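Local coordinates for putative uncharacterized protein (Pseudomonas phage 201phi2-1, PDB 3R4V) that is a phage tubulin-like protein of unassigned function, with guanosine-5'-diphosphate bound in the crystal and a helix leading into an extended C-terminal tail, at residues V175-L178 against V179-N182; W194-F197 against T198-H201; T215-K218 against D219-V223; V274-I277 against M278-T282; K285-M288 against T289-S293. All coordinates share one frame; numbering follows the deposited sequence. Where two conformers were deposited one is given.

Interaction 1. Residues V175-L178 against V179-N182; sequences VVLL and VNQN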
loop_
_atom_site.group_PDB
_atom_site.type_symbol
_atom_site.label_atom_id
_atom_site.label_comp_id
_atom_site.label_asym_id
_atom_site.label_seq_id
_atom_site.Cartn_x
_atom_site.Cartn_y
_atom_site.Cartn_z
ATOM N N VAL A 175 -0.200 -6.879 -11.494
ATOM C CA VAL A 175 -0.607 -7.861 -10.492
ATOM C C VAL A 175 -1.955 -8.478 -10.873
ATOM O O VAL A 175 -2.171 -9.672 -10.673
ATOM C CB VAL A 175 -0.679 -7.257 -9.050
ATOM C CG1 VAL A 175 -1.150 -8.327 -8.066
ATOM C CG2 VAL A 175 0.684 -6.746 -8.657
ATOM N N VAL A 176 -2.864 -7.666 -11.413
ATOM C CA VAL A 176 -4.156 -8.187 -11.865
ATOM C C VAL A 176 -3.916 -9.221 -12.950
ATOM O O VAL A 176 -4.561 -10.264 -12.979
ATOM C CB VAL A 176 -5.100 -7.071 -12.360
ATOM C CG1 VAL A 176 -6.313 -7.663 -13.069
ATOM C CG2 VAL A 176 -5.544 -6.206 -11.170
ATOM N N LEU A 177 -2.945 -8.938 -13.811
ATOM C CA LEU A 177 -2.563 -9.874 -14.874
ATOM C C LEU A 177 -1.984 -11.152 -14.269
ATOM O O LEU A 177 -2.394 -12.269 -14.615
ATOM C CB LEU A 177 -1.538 -9.219 -15.795
ATOM C CG LEU A 177 -0.805 -10.142 -16.760
ATOM C CD1 LEU A 177 -1.781 -10.656 -17.803
ATOM C CD2 LEU A 177 0.365 -9.403 -17.407
ATOM N N LEU A 178 -1.029 -10.980 -13.359
ATOM C CA LEU A 178 -0.401 -12.104 -12.670
ATOM C C LEU A 178 -1.427 -13.097 -12.139
ATOM O O LEU A 178 -1.264 -14.310 -12.318
ATOM C CB LEU A 178 0.482 -11.603 -11.516
ATOM C CG LEU A 178 1.062 -12.674 -10.578
ATOM C CD1 LEU A 178 2.007 -13.592 -11.353
ATOM C CD2 LEU A 178 1.787 -12.050 -9.368
ATOM N N VAL A 179 -2.467 -12.589 -11.471
ATOM C CA VAL A 179 -3.431 -13.444 -10.773
ATOM C C VAL A 179 -4.698 -13.745 -11.597
ATOM O O VAL A 179 -5.715 -14.170 -11.052
ATOM C CB VAL A 179 -3.767 -12.875 -9.357
ATOM C CG1 VAL A 179 -2.468 -12.623 -8.593
ATOM C CG2 VAL A 179 -4.538 -11.571 -9.478
ATOM N N ASN A 180 -4.621 -13.553 -12.914
ATOM C CA ASN A 180 -5.779 -13.804 -13.782
ATOM C C ASN A 180 -6.058 -15.290 -14.105
ATOM O O ASN A 180 -7.022 -15.608 -14.802
ATOM C CB ASN A 180 -5.709 -12.952 -15.060
ATOM C CG ASN A 180 -4.857 -13.592 -16.177
ATOM O OD1 ASN A 180 -4.282 -14.671 -16.019
ATOM N ND2 ASN A 180 -4.794 -12.913 -17.318
ATOM N N GLN A 181 -5.212 -16.179 -13.592
ATOM C CA GLN A 181 -5.440 -17.628 -13.615
ATOM C C GLN A 181 -5.426 -18.226 -15.018
ATOM O O GLN A 181 -5.902 -19.342 -15.233
ATOM C CB GLN A 181 -6.737 -17.991 -12.873
ATOM C CG GLN A 181 -6.748 -17.543 -11.406
ATOM C CD GLN A 181 -7.989 -17.981 -10.638
ATOM O OE1 GLN A 181 -8.693 -18.902 -11.043
ATOM N NE2 GLN A 181 -8.258 -17.315 -9.520
ATOM N N ASN A 182 -4.858 -17.485 -15.962
ATOM C CA ASN A 182 -4.856 -17.889 -17.362
ATOM C C ASN A 182 -3.466 -18.267 -17.882
ATOM O O ASN A 182 -3.270 -18.452 -19.089
ATOM C CB ASN A 182 -5.477 -16.774 -18.216
ATOM C CG ASN A 182 -5.597 -17.151 -19.683
ATOM O OD1 ASN A 182 -6.258 -18.127 -20.033
ATOM N ND2 ASN A 182 -4.969 -16.365 -20.551
HETATM O O HOH W 1 -2.704 -16.602 -12.190
#
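Val179 N donates to Val175 O at 3.0 Å, the last i to i+4 bond of helix 161-178, and Asn180 N then drops back to Leu177 O at 3.1 Å, closing a tighter turn as Val179 leaves helical geometry. The second donor stands well above the plane of the Leu177 carbonyl, 62° out of it, where the chain peels off the helix axis. Around these bonds the Val179 side chain leans back on the last turn: its CG2 lies 3.3 Å from Val175 O, and CG1 meets Leu178 CG at 4.1 Å. Asn180 lies alongside Leu177, pointing the same way, its ND2 3.8 Å from Leu177 CD1. With chi1 at 85° its amide sits over its own backbone, from where OD1 accepts from Asn182 N at 2.9 Å, an Asx turn. A water spans the same exit, donating to Leu178 O and accepting from Gln181 N. Farther out, Asp257 takes the ND2 groups of both Asn180 and Asn182, and Phe83 and Val191 pack on Val179. Leu177 O is met by Asn180 N and the His183 imidazole, and Leu178 O by the water, so two of the last carbonyls of the helix find donors other than i+4 NH groups.

Interaction 2. Residues W194-F197 against T198-H201; sequences WVRF and TDKH
Asp199 OD2 is gripped chiefly by Arg196 NE, 2.8 Å away with an N-H...O angle of 163°, a salt bridge between residues three apart. The carboxylate oxygen lies at the guanidinium edge, in its plane, yet the nitrogen comes to OD2 from above the carboxylate plane, and the two planes are 56° apart. Arg196 NH2 adds two weak bonds, 3.4 Å to both OD1 and OD2 of Asp199. A bend at chi3 (58°) turns the arginine head toward the aspartate, while its NH1 is held by Ala111 O. The backbone repeats the link, for Asp199 N donates to Arg196 O at 3.0 Å, and a water that donates to the same carbonyl accepts from Lys200 N. These bonds turn the chain just beyond helix 188-195, in the tubulin-like C-terminal domain, on its way to strand 208-214. On the inner side, Phe197 sends its ring toward the sheet, where Cys209, Ser228 and Ile269 meet it, and its CE1 touches Thr198 CG2 at 3.9 Å. Phe197 O takes His201 N at 3.1 Å in the carbonyl plane and also lies at the edge of the His201 ring, whose ND1 is bonded to Tyr203 OH.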
loop_
_atom_site.group_PDB
_atom_site.type_symbol
_atom_site.label_atom_id
_atom_site.label_comp_id
_atom_site.label_asym_id
_atom_site.label_seq_id
_atom_site.Cartn_x
_atom_site.Cartn_y
_atom_site.Cartn_z
ATOM N N TRP A 194 3.540 -18.172 -2.919
ATOM C CA TRP A 194 4.514 -17.136 -3.211
ATOM C C TRP A 194 4.416 -16.027 -2.180
ATOM O O TRP A 194 5.421 -15.616 -1.608
ATOM C CB TRP A 194 4.281 -16.564 -4.617
ATOM C CG TRP A 194 4.908 -15.226 -4.893
ATOM C CD1 TRP A 194 6.241 -14.937 -4.963
ATOM C CD2 TRP A 194 4.216 -14.001 -5.166
ATOM N NE1 TRP A 194 6.421 -13.599 -5.260
ATOM C CE2 TRP A 194 5.191 -13.005 -5.387
ATOM C CE3 TRP A 194 2.864 -13.650 -5.237
ATOM C CZ2 TRP A 194 4.858 -11.679 -5.673
ATOM C CZ3 TRP A 194 2.530 -12.333 -5.526
ATOM C CH2 TRP A 194 3.520 -11.364 -5.740
ATOM N N VAL A 195 3.203 -15.534 -1.948
ATOM C CA VAL A 195 3.039 -14.349 -1.105
ATOM C C VAL A 195 2.883 -14.690 0.386
ATOM O O VAL A 195 3.294 -13.907 1.257
ATOM C CB VAL A 195 1.881 -13.446 -1.611
ATOM C CG1 VAL A 195 0.519 -14.091 -1.355
ATOM C CG2 VAL A 195 1.972 -12.087 -0.957
ATOM N N ARG A 196 2.307 -15.859 0.676
ATOM C CA ARG A 196 2.212 -16.376 2.046
ATOM C C ARG A 196 3.353 -17.371 2.298
ATOM O O ARG A 196 3.118 -18.511 2.713
ATOM C CB ARG A 196 0.873 -17.079 2.259
ATOM C CG ARG A 196 -0.369 -16.199 2.073
ATOM C CD ARG A 196 -1.653 -17.034 2.307
ATOM N NE ARG A 196 -1.639 -17.622 3.644
ATOM C CZ ARG A 196 -2.063 -16.986 4.728
ATOM N NH1 ARG A 196 -2.581 -15.771 4.613
ATOM N NH2 ARG A 196 -1.984 -17.560 5.919
ATOM N N PHE A 197 4.584 -16.945 2.029
ATOM C CA PHE A 197 5.708 -17.880 2.006
ATOM C C PHE A 197 6.020 -18.523 3.359
ATOM O O PHE A 197 6.608 -19.590 3.402
ATOM C CB PHE A 197 6.963 -17.252 1.383
ATOM C CG PHE A 197 7.429 -15.994 2.070
ATOM C CD1 PHE A 197 8.231 -16.065 3.206
ATOM C CD2 PHE A 197 7.075 -14.741 1.575
ATOM C CE1 PHE A 197 8.665 -14.916 3.853
ATOM C CE2 PHE A 197 7.515 -13.581 2.206
ATOM C CZ PHE A 197 8.311 -13.664 3.342
ATOM N N THR A 198 5.645 -17.875 4.456
ATOM C CA THR A 198 5.867 -18.464 5.786
ATOM C C THR A 198 4.964 -19.666 6.085
ATOM O O THR A 198 5.197 -20.392 7.050
ATOM C CB THR A 198 5.646 -17.438 6.905
ATOM O OG1 THR A 198 4.411 -16.763 6.671
ATOM C CG2 THR A 198 6.775 -16.411 6.941
ATOM N N ASP A 199 3.934 -19.883 5.275
ATOM C CA ASP A 199 3.027 -21.005 5.525
ATOM C C ASP A 199 3.775 -22.335 5.413
ATOM O O ASP A 199 3.584 -23.235 6.235
ATOM C CB ASP A 199 1.846 -20.989 4.549
ATOM C CG ASP A 199 0.713 -20.089 5.010
ATOM O OD1 ASP A 199 0.878 -19.404 6.039
ATOM O OD2 ASP A 199 -0.338 -20.063 4.330
ATOM N N LYS A 200 4.622 -22.453 4.394
ATOM C CA LYS A 200 5.378 -23.684 4.167
ATOM C C LYS A 200 6.848 -23.573 4.573
ATOM O O LYS A 200 7.522 -24.588 4.763
ATOM C CB LYS A 200 5.265 -24.120 2.705
ATOM C CG LYS A 200 3.836 -24.371 2.261
ATOM C CD LYS A 200 3.781 -24.990 0.876
ATOM C CE LYS A 200 2.372 -25.462 0.547
ATOM N NZ LYS A 200 2.300 -26.153 -0.777
ATOM N N HIS A 201 7.345 -22.344 4.688
ATOM C CA HIS A 201 8.711 -22.101 5.148
ATOM C C HIS A 201 8.654 -21.513 6.547
ATOM O O HIS A 201 8.851 -20.312 6.745
ATOM C CB HIS A 201 9.461 -21.189 4.175
ATOM C CG HIS A 201 9.622 -21.778 2.808
ATOM N ND1 HIS A 201 10.651 -22.640 2.485
ATOM C CD2 HIS A 201 8.875 -21.649 1.686
ATOM C CE1 HIS A 201 10.535 -23.007 1.221
ATOM N NE2 HIS A 201 9.466 -22.420 0.713
HETATM O O HOH W 2 3.971 -21.063 1.947
#

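Interaction 3. Residues T215-K218 against D219-V223; sequences TTRK and DAENV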
loop_
_atom_site.group_PDB
_atom_site.type_symbol
_atom_site.label_atom_id
_atom_site.label_comp_id
_atom_site.label_asym_id
_atom_site.label_seq_id
_atom_site.Cartn_x
_atom_site.Cartn_y
_atom_site.Cartn_z
ATOM N N THR A 215 10.610 -5.813 -15.192
ATOM C CA THR A 215 10.350 -6.350 -16.517
ATOM C C THR A 215 11.596 -6.855 -17.233
ATOM O O THR A 215 11.552 -7.128 -18.434
ATOM C CB THR A 215 9.652 -5.316 -17.403
ATOM O OG1 THR A 215 10.446 -4.124 -17.439
ATOM C CG2 THR A 215 8.283 -4.996 -16.854
ATOM N N THR A 216 12.703 -6.984 -16.503
ATOM C CA THR A 216 13.911 -7.614 -17.049
ATOM C C THR A 216 14.506 -8.596 -16.050
ATOM O O THR A 216 14.265 -8.500 -14.844
ATOM C CB THR A 216 15.030 -6.609 -17.367
ATOM O OG1 THR A 216 15.411 -5.935 -16.160
ATOM C CG2 THR A 216 14.586 -5.593 -18.421
ATOM N N ARG A 217 15.305 -9.526 -16.551
ATOM C CA ARG A 217 16.009 -10.441 -15.665
ATOM C C ARG A 217 16.992 -9.646 -14.816
ATOM O O ARG A 217 17.101 -9.868 -13.619
ATOM C CB ARG A 217 16.733 -11.523 -16.460
ATOM C CG ARG A 217 17.661 -12.393 -15.631
ATOM C CD ARG A 217 18.451 -13.356 -16.511
ATOM N NE ARG A 217 19.569 -13.949 -15.785
ATOM C CZ ARG A 217 20.381 -14.871 -16.288
ATOM N NH1 ARG A 217 20.202 -15.310 -17.526
ATOM N NH2 ARG A 217 21.374 -15.352 -15.551
ATOM N N LYS A 218 17.692 -8.708 -15.450
ATOM C CA LYS A 218 18.755 -7.938 -14.804
ATOM C C LYS A 218 18.256 -7.172 -13.579
ATOM O O LYS A 218 18.878 -7.216 -12.520
ATOM C CB LYS A 218 19.371 -6.951 -15.798
ATOM C CG LYS A 218 20.766 -6.465 -15.437
ATOM C CD LYS A 218 21.818 -7.500 -15.806
ATOM C CE LYS A 218 23.225 -6.964 -15.593
ATOM N NZ LYS A 218 23.487 -6.619 -14.166
ATOM N N ASP A 219 17.143 -6.462 -13.743
ATOM C CA ASP A 219 16.538 -5.701 -12.659
ATOM C C ASP A 219 16.065 -6.627 -11.545
ATOM O O ASP A 219 16.182 -6.301 -10.365
ATOM C CB ASP A 219 15.333 -4.889 -13.171
ATOM C CG ASP A 219 15.731 -3.748 -14.103
ATOM O OD1 ASP A 219 16.725 -3.057 -13.798
ATOM O OD2 ASP A 219 15.042 -3.539 -15.134
ATOM N N ALA A 220 15.501 -7.771 -11.921
ATOM C CA ALA A 220 14.966 -8.694 -10.924
ATOM C C ALA A 220 16.101 -9.333 -10.127
ATOM O O ALA A 220 15.981 -9.503 -8.909
ATOM C CB ALA A 220 14.092 -9.761 -11.575
ATOM N N GLU A 221 17.200 -9.667 -10.813
ATOM C CA GLU A 221 18.387 -10.238 -10.163
ATOM C C GLU A 221 19.020 -9.258 -9.200
ATOM O O GLU A 221 19.708 -9.657 -8.271
ATOM C CB GLU A 221 19.472 -10.619 -11.174
ATOM C CG GLU A 221 19.142 -11.761 -12.091
ATOM C CD GLU A 221 20.310 -12.100 -13.004
ATOM O OE1 GLU A 221 20.920 -11.163 -13.577
ATOM O OE2 GLU A 221 20.621 -13.302 -13.134
ATOM N N ASN A 222 18.809 -7.971 -9.435
ATOM C CA ASN A 222 19.398 -6.967 -8.567
ATOM C C ASN A 222 18.597 -6.679 -7.287
ATOM O O ASN A 222 19.021 -5.866 -6.466
ATOM C CB ASN A 222 19.679 -5.681 -9.347
ATOM C CG ASN A 222 20.651 -5.900 -10.510
ATOM O OD1 ASN A 222 21.458 -6.837 -10.501
ATOM N ND2 ASN A 222 20.572 -5.031 -11.517
ATOM N N VAL A 223 17.456 -7.344 -7.107
ATOM C CA VAL A 223 16.720 -7.222 -5.846
ATOM C C VAL A 223 17.539 -7.932 -4.766
ATOM O O VAL A 223 17.821 -9.118 -4.882
ATOM C CB VAL A 223 15.315 -7.859 -5.925
ATOM C CG1 VAL A 223 14.631 -7.815 -4.566
ATOM C CG2 VAL A 223 14.460 -7.166 -6.980
HETATM O O HOH W 3 12.256 -3.590 -14.507
HETATM O O HOH W 4 23.124 -14.001 -13.606
HETATM O O HOH W 5 22.834 -9.414 -12.894
#
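Thr216 and Asp219 exchange bonds at the start of helix 217-221: Asp219 N donates to Thr216 OG1 at 3.0 Å, and the same hydroxyl gives its proton to Asp219 OD2 at 2.6 Å. OG1 is therefore both acceptor and donor, reaching OD2 from above the carboxylate plane. The hydroxyl is placed for this by chi1 of 61°, between its N and carbonyl carbon. Asp219 OD2 has a second donor in a water that also accepts from Thr215 N. From the next residue, the extended Arg217 chain runs one turn on to Glu221 and holds a single oxygen side-on: OE2 accepts from Arg217 NE at 2.9 Å and from NH2 at 3.3 Å, both from one face of a carboxylate turned 81° from the guanidinium. A water joins NH2 to OE2 as well. The other oxygen, Glu221 OE1, accepts from a water that links it to Lys218 NZ, with which it makes no direct contact. On the backbone, Glu221 N reaches Arg217 O at 2.8 Å and Ala220 N reaches Thr216 O at 3.3 Å. This is a threonine N-cap followed by an i to i+4 Arg-Glu salt bridge, on the short helix after strand 208-214 in the tubulin-like C-terminal domain.

Interaction 4. Residues V274-I277 against M278-T282; sequences VVEI and MKTIT
Met278 N donates to Val274 O at 3.0 Å, opening a run of main-chain i to i+4 bonds in which Lys279 N, Thr280 N and Ile281 N reach back to the carbonyls of Val275, Glu276 and Ile277. The last is the longest at 3.2 Å, though nearly straight at 166°. Apolar contacts flank the run on the side facing the protein. Ile277 and Ile281 lie alongside each other and point the same way, CG2 of the first 4.1 Å from CD1 of the second in the conformer given. Both press on Tyr152 of strand 148-154, and Ile281 also meets Asp130 and Ile131. Val274 CG1 approaches Met278 CG at 4.2 Å, and Met278, bent at chi2 and chi3, rests on Met134. Helix 274-294 of this tubulin-like fold thus packs an apolar stripe on helix 124-144 and on strand 148-154. Polar side-chain contacts take the outward side. There Thr280 OG1, placed beside its own N by chi1 of -69°, lies 3.1 Å from Glu276 O. A water 2.5 Å from Thr280 OG1 donates to Glu276 OE2 at 3.2 Å, joining the two side chains one turn apart.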
loop_
_atom_site.group_PDB
_atom_site.type_symbol
_atom_site.label_atom_id
_atom_site.label_comp_id
_atom_site.label_asym_id
_atom_site.label_seq_id
_atom_site.Cartn_x
_atom_site.Cartn_y
_atom_site.Cartn_z
ATOM N N VAL A 274 13.461 -2.746 3.750
ATOM C CA VAL A 274 12.566 -2.008 4.656
ATOM C C VAL A 274 13.360 -1.161 5.656
ATOM O O VAL A 274 12.930 -0.075 6.036
ATOM C CB VAL A 274 11.602 -2.956 5.385
ATOM C CG1 VAL A 274 10.759 -2.200 6.439
ATOM C CG2 VAL A 274 10.671 -3.641 4.359
ATOM N N VAL A 275 14.533 -1.643 6.067
ATOM C CA VAL A 275 15.363 -0.856 6.982
ATOM C C VAL A 275 15.673 0.520 6.398
ATOM O O VAL A 275 15.489 1.549 7.056
ATOM C CB VAL A 275 16.679 -1.558 7.314
ATOM C CG1 VAL A 275 17.543 -0.650 8.191
ATOM C CG2 VAL A 275 16.419 -2.896 7.999
ATOM N N GLU A 276 16.120 0.536 5.149
ATOM C CA GLU A 276 16.467 1.792 4.488
ATOM C C GLU A 276 15.247 2.673 4.255
ATOM O O GLU A 276 15.332 3.903 4.352
ATOM C CB GLU A 276 17.173 1.532 3.158
ATOM C CG GLU A 276 17.514 2.785 2.386
ATOM C CD GLU A 276 18.010 2.484 0.983
ATOM O OE1 GLU A 276 18.903 1.620 0.837
ATOM O OE2 GLU A 276 17.498 3.105 0.025
ATOM N N ILE A 277 14.113 2.056 3.931
ATOM C CA ILE A 277 12.884 2.820 3.780
ATOM C C ILE A 277 12.547 3.561 5.074
ATOM O O ILE A 277 12.227 4.763 5.053
ATOM C CB ILE A 277 11.708 1.919 3.345
ATOM C CG1 ILE A 277 11.898 1.465 1.892
ATOM C CG2 ILE A 277 10.382 2.624 3.521
ATOM C CD1 ILE A 277 10.876 0.421 1.467
ATOM N N MET A 278 12.643 2.858 6.202
ATOM C CA MET A 278 12.357 3.479 7.492
ATOM C C MET A 278 13.368 4.570 7.815
ATOM O O MET A 278 13.009 5.637 8.321
ATOM C CB MET A 278 12.324 2.444 8.612
ATOM C CG MET A 278 11.134 1.459 8.480
ATOM S SD MET A 278 9.508 2.246 8.420
ATOM C CE MET A 278 9.227 2.600 10.143
ATOM N N LYS A 279 14.628 4.293 7.522
ATOM C CA LYS A 279 15.713 5.222 7.824
ATOM C C LYS A 279 15.541 6.516 7.029
ATOM O O LYS A 279 15.733 7.612 7.557
ATOM C CB LYS A 279 17.070 4.570 7.532
ATOM C CG LYS A 279 18.275 5.474 7.758
ATOM C CD LYS A 279 18.441 5.853 9.223
ATOM C CE LYS A 279 19.727 6.668 9.422
ATOM N NZ LYS A 279 19.848 7.220 10.803
ATOM N N THR A 280 15.147 6.390 5.766
ATOM C CA THR A 280 14.993 7.561 4.916
ATOM C C THR A 280 13.891 8.456 5.467
ATOM O O THR A 280 14.052 9.676 5.550
ATOM C CB THR A 280 14.673 7.155 3.460
ATOM O OG1 THR A 280 15.831 6.541 2.880
ATOM C CG2 THR A 280 14.311 8.368 2.634
ATOM N N ILE A 281 12.775 7.840 5.845
ATOM C CA ILE A 281 11.644 8.563 6.432
ATOM C C ILE A 281 12.029 9.222 7.754
ATOM O O ILE A 281 11.746 10.399 7.974
ATOM C CB ILE A 281 10.435 7.629 6.662
ATOM C CG1 ILE A 281 9.920 7.088 5.330
ATOM C CG2 ILE A 281 9.313 8.361 7.407
ATOM C CD1 ILE A 281 8.912 5.967 5.490
ATOM N N THR A 282 12.678 8.463 8.633
ATOM C CA THR A 282 12.996 9.028 9.945
ATOM C C THR A 282 14.051 10.122 9.867
ATOM O O THR A 282 13.980 11.099 10.616
ATOM C CB THR A 282 13.386 7.964 11.015
ATOM O OG1 THR A 282 14.477 7.163 10.548
ATOM C CG2 THR A 282 12.199 7.075 11.341
HETATM O O HOH W 6 15.046 4.856 1.150
#

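Interaction 5. Residues K285-M288 against T289-S293; sequences KLEM and TRQQS
The carboxylate of Glu287 lies at the edge of the Arg290 guanidinium, the planes 36° apart, with Glu287 CD in the guanidinium plane at its NE and NH2 side. Two nitrogens take one oxygen each: Arg290 NE reaches Glu287 OE1 at 3.0 Å and NH2 reaches OE2 at 2.8 Å, the latter on the syn lone pair. Gln291 brings a third donor to the other side of OE2, its NE2 2.7 Å away on the anti side, with the amide turned 73° from the carboxylate. Three N-H groups therefore hold the Glu287 head and probably stabilise its negative charge. The head reaches this place because Glu287 bends at chi2 (54°), carrying CD along the helix toward the residues that follow, while a bend at chi3 turns the arginine to meet it. This i to i+3 salt bridge with its i to i+4 amide bond sits on the surface of the long C-terminal helix 274-294, past which the chain runs into its tail. Lys285 O accepts twice from Thr289, from N at 2.8 Å and from OG1 at 3.1 Å, the hydroxyl standing above the carbonyl plane. Gln292 N donates to Met288 O at 3.0 Å, and Gln292 NE2 is bonded to Thr124 OG1. Toward the protein, Met288 packs on Thr124 and Leu127 of helix 124-144, and Thr289 also touches Thr124.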
loop_
_atom_site.group_PDB
_atom_site.type_symbol
_atom_site.label_atom_id
_atom_site.label_comp_id
_atom_site.label_asym_id
_atom_site.label_seq_id
_atom_site.Cartn_x
_atom_site.Cartn_y
_atom_site.Cartn_z
ATOM N N LYS A 285 12.315 13.231 8.654
ATOM C CA LYS A 285 11.524 13.821 9.724
ATOM C C LYS A 285 12.429 14.510 10.746
ATOM O O LYS A 285 12.124 15.602 11.225
ATOM C CB LYS A 285 10.652 12.760 10.398
ATOM C CG LYS A 285 9.675 13.338 11.408
ATOM C CD LYS A 285 8.908 12.249 12.121
ATOM C CE LYS A 285 7.961 12.843 13.142
ATOM N NZ LYS A 285 7.931 12.010 14.371
ATOM N N LEU A 286 13.557 13.887 11.073
ATOM C CA LEU A 286 14.523 14.519 11.987
ATOM C C LEU A 286 15.021 15.878 11.460
ATOM O O LEU A 286 15.127 16.862 12.206
ATOM C CB LEU A 286 15.717 13.597 12.218
ATOM C CG LEU A 286 16.770 14.122 13.191
ATOM C CD1 LEU A 286 16.182 14.200 14.594
ATOM C CD2 LEU A 286 18.010 13.233 13.170
ATOM N N GLU A 287 15.333 15.924 10.169
ATOM C CA GLU A 287 15.791 17.158 9.550
ATOM C C GLU A 287 14.706 18.235 9.595
ATOM O O GLU A 287 14.987 19.376 9.934
ATOM C CB GLU A 287 16.264 16.907 8.116
ATOM C CG GLU A 287 16.633 18.193 7.342
ATOM C CD GLU A 287 17.663 19.073 8.060
ATOM O OE1 GLU A 287 18.409 18.576 8.940
ATOM O OE2 GLU A 287 17.724 20.279 7.739
ATOM N N MET A 288 13.471 17.867 9.277
ATOM C CA MET A 288 12.365 18.824 9.336
ATOM C C MET A 288 12.125 19.304 10.768
ATOM O O MET A 288 11.888 20.494 11.016
ATOM C CB MET A 288 11.073 18.212 8.797
ATOM C CG MET A 288 11.010 18.024 7.304
ATOM S SD MET A 288 9.276 17.837 6.816
ATOM C CE MET A 288 8.648 19.451 7.265
ATOM N N THR A 289 12.173 18.368 11.714
ATOM C CA THR A 289 11.946 18.720 13.111
ATOM C C THR A 289 13.086 19.580 13.661
ATOM O O THR A 289 12.860 20.484 14.464
ATOM C CB THR A 289 11.746 17.463 13.983
ATOM O OG1 THR A 289 10.529 16.811 13.594
ATOM C CG2 THR A 289 11.650 17.853 15.443
ATOM N N ARG A 290 14.310 19.309 13.224
ATOM C CA ARG A 290 15.425 20.153 13.612
ATOM C C ARG A 290 15.109 21.596 13.214
ATOM O O ARG A 290 15.245 22.529 14.016
ATOM C CB ARG A 290 16.724 19.690 12.952
ATOM C CG ARG A 290 17.945 20.492 13.386
ATOM C CD ARG A 290 19.179 20.111 12.586
ATOM N NE ARG A 290 19.051 20.474 11.178
ATOM C CZ ARG A 290 19.324 21.681 10.692
ATOM N NH1 ARG A 290 19.737 22.647 11.503
ATOM N NH2 ARG A 290 19.182 21.925 9.396
ATOM N N GLN A 291 14.666 21.780 11.977
ATOM C CA GLN A 291 14.351 23.125 11.502
ATOM C C GLN A 291 13.237 23.782 12.313
ATOM O O GLN A 291 13.324 24.951 12.666
ATOM C CB GLN A 291 13.996 23.090 10.019
ATOM C CG GLN A 291 15.179 22.727 9.132
ATOM C CD GLN A 291 14.767 22.477 7.692
ATOM O OE1 GLN A 291 13.679 22.874 7.268
ATOM N NE2 GLN A 291 15.633 21.809 6.933
ATOM N N GLN A 292 12.195 23.020 12.621
ATOM C CA GLN A 292 11.089 23.530 13.425
ATOM C C GLN A 292 11.546 23.948 14.828
ATOM O O GLN A 292 11.146 25.001 15.332
ATOM C CB GLN A 292 9.973 22.476 13.513
ATOM C CG GLN A 292 9.306 22.151 12.172
ATOM C CD GLN A 292 8.276 21.029 12.278
ATOM O OE1 GLN A 292 8.145 20.384 13.321
ATOM N NE2 GLN A 292 7.552 20.787 11.195
ATOM N N SER A 293 12.386 23.131 15.465
ATOM C CA SER A 293 12.834 23.440 16.822
ATOM C C SER A 293 13.790 24.637 16.855
ATOM O O SER A 293 13.865 25.354 17.854
ATOM C CB SER A 293 13.464 22.214 17.497
ATOM O OG SER A 293 14.743 21.932 16.964
#

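Overall arrangement
From the N terminus, six parallel strands precede all five contacts. Interaction 1 ends helix 161-178 and opens the loop to helix 188-195; interaction 2 turns the chain beyond that helix toward strand 208-214; interaction 3 forms the short helix after that strand. Interactions 4 and 5 follow on helix 274-294, their centres about 16 Å apart, and set it against helix 124-144. None nests or crosses: each closes before the next opens. Interactions 1 and 2 touch where Leu178 CD2 packs on Trp194 CZ3 at 3.9 Å, joining two successive helices, and both pack on strands 228-233 and 264-270. Interactions 1 and 5 are about 44 Å apart between centres, on opposite sides of the chain's centre.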